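Local coordinates for triosephosphate isomerase (Toxoplasma gondii, PDB 5UPR), which probably interconverts D-glyceraldehyde 3-phosphate and dihydroxyacetone phosphate in glycolysis and gluconeogenesis, working as a homodimeric triosephosphate isomerase, at residues V44-P49 with G252-I257. Sequence-based numbering, arbitrary orientation.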
# COMPACT_ATOMS: atom_id res chain seq x y z
N VAL A 44 -5.85 -12.23 -19.04
CA VAL A 44 -5.56 -12.68 -17.71
C VAL A 44 -4.75 -11.59 -16.98
O VAL A 44 -3.74 -11.14 -17.47
CB VAL A 44 -4.84 -14.01 -17.70
CG1 VAL A 44 -4.47 -14.44 -16.29
CG2 VAL A 44 -5.71 -15.09 -18.38
N VAL A 45 -5.21 -11.22 -15.77
CA VAL A 45 -4.45 -10.25 -14.95
C VAL A 45 -4.23 -10.84 -13.56
O VAL A 45 -5.18 -11.38 -12.98
CB VAL A 45 -5.21 -8.91 -14.89
CG1 VAL A 45 -4.52 -7.92 -13.94
CG2 VAL A 45 -5.36 -8.29 -16.28
N VAL A 46 -3.01 -10.76 -13.03
CA VAL A 46 -2.72 -11.19 -11.66
C VAL A 46 -2.25 -10.00 -10.81
O VAL A 46 -1.48 -9.15 -11.31
CB VAL A 46 -1.75 -12.37 -11.60
CG1 VAL A 46 -2.34 -13.55 -12.35
CG2 VAL A 46 -0.44 -12.04 -12.22
N ALA A 47 -2.76 -9.92 -9.59
CA ALA A 47 -2.46 -8.88 -8.67
C ALA A 47 -1.71 -9.42 -7.40
O ALA A 47 -2.35 -9.72 -6.37
CB ALA A 47 -3.73 -8.15 -8.28
N PRO A 48 -0.38 -9.51 -7.47
CA PRO A 48 0.44 -9.85 -6.31
C PRO A 48 0.51 -8.71 -5.32
O PRO A 48 0.21 -7.55 -5.70
CB PRO A 48 1.85 -10.02 -6.93
CG PRO A 48 1.71 -10.01 -8.37
CD PRO A 48 0.47 -9.21 -8.64
N PRO A 49 0.91 -8.99 -4.07
CA PRO A 49 1.21 -7.88 -3.15
C PRO A 49 2.36 -7.05 -3.77
O PRO A 49 3.21 -7.61 -4.53
CB PRO A 49 1.69 -8.60 -1.83
CG PRO A 49 1.23 -10.02 -1.99
CD PRO A 49 1.20 -10.29 -3.48
N GLY A 252 -3.63 -24.06 -8.46
CA GLY A 252 -3.89 -24.62 -9.80
C GLY A 252 -5.32 -24.44 -10.28
O GLY A 252 -5.55 -24.46 -11.47
N ASP A 253 -6.27 -24.24 -9.37
CA ASP A 253 -7.67 -24.02 -9.70
C ASP A 253 -7.83 -22.77 -10.57
O ASP A 253 -8.75 -22.68 -11.36
CB ASP A 253 -8.53 -23.96 -8.43
CG ASP A 253 -10.06 -24.08 -8.74
OD1 ASP A 253 -10.42 -24.98 -9.51
OD2 ASP A 253 -10.90 -23.37 -8.19
N PHE A 254 -6.91 -21.81 -10.44
CA PHE A 254 -6.94 -20.59 -11.23
C PHE A 254 -6.92 -20.90 -12.71
O PHE A 254 -7.64 -20.26 -13.47
CB PHE A 254 -5.75 -19.68 -10.88
CG PHE A 254 -5.81 -18.31 -11.49
CD1 PHE A 254 -6.85 -17.43 -11.18
CD2 PHE A 254 -4.77 -17.86 -12.29
CE1 PHE A 254 -6.87 -16.15 -11.67
CE2 PHE A 254 -4.79 -16.61 -12.81
CZ PHE A 254 -5.83 -15.73 -12.51
N VAL A 255 -6.11 -21.88 -13.11
CA VAL A 255 -6.02 -22.24 -14.53
C VAL A 255 -7.36 -22.85 -15.03
O VAL A 255 -7.76 -22.59 -16.17
CB VAL A 255 -4.82 -23.17 -14.79
CG1 VAL A 255 -4.77 -23.65 -16.24
CG2 VAL A 255 -3.52 -22.48 -14.45
N SER A 256 -8.03 -23.64 -14.21
CA SER A 256 -9.38 -24.12 -14.57
C SER A 256 -10.38 -22.98 -14.75
O SER A 256 -11.25 -23.09 -15.59
CB SER A 256 -9.98 -25.06 -13.54
OG SER A 256 -9.03 -26.00 -13.09
N ILE A 257 -10.26 -21.90 -13.96
CA ILE A 257 -11.21 -20.79 -14.07
C ILE A 257 -10.96 -20.05 -15.37
O ILE A 257 -11.92 -19.72 -16.05
CB ILE A 257 -11.17 -19.87 -12.85
CG1 ILE A 257 -11.64 -20.60 -11.60
CG2 ILE A 257 -12.05 -18.62 -13.06
CD1 ILE A 257 -11.22 -19.97 -10.26
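F254 reaches from the last helix to strand 42-47 and is the sole residue of 252-257 to touch it. Its CG stands anti to the backbone N (chi1 -171°), which sends the ring outward from the helix; met by valine methyls, the ring fills the space between the helix and strand segments, whose axes are 11.4 Å apart. Two valines receive its far end. CG1 of V46 lies 3.9 Å from CE2 of F254 and is also close to CZ, while CG1 of V44 approaches the same CE2 at 4.1 Å, its side chain coming from the opposite direction. Both methyls meet the ring obliquely. The carbonyl O of V45, the residue between these valines in sequence, lies near the ring plane at its edge, a loose 4.4 Å from CZ of F254. Valine suits these positions, since beta-branched residues fit an extended strand and offer compact methyls; V45 itself points away, against A68 of strand 65-69. L32 of helix 22-34 packs on both V46 and F254, adding to the apolar cover. The outer side of the helix is the looser part: S256 is exposed and D253 partly so, its OD2 hydrogen-bonded to the backbone N of G228. The contact joins the last helix to the second strand, in the apolar layer between parallel strands and surrounding helices that is typical of the (beta/alpha)8 TIM barrel.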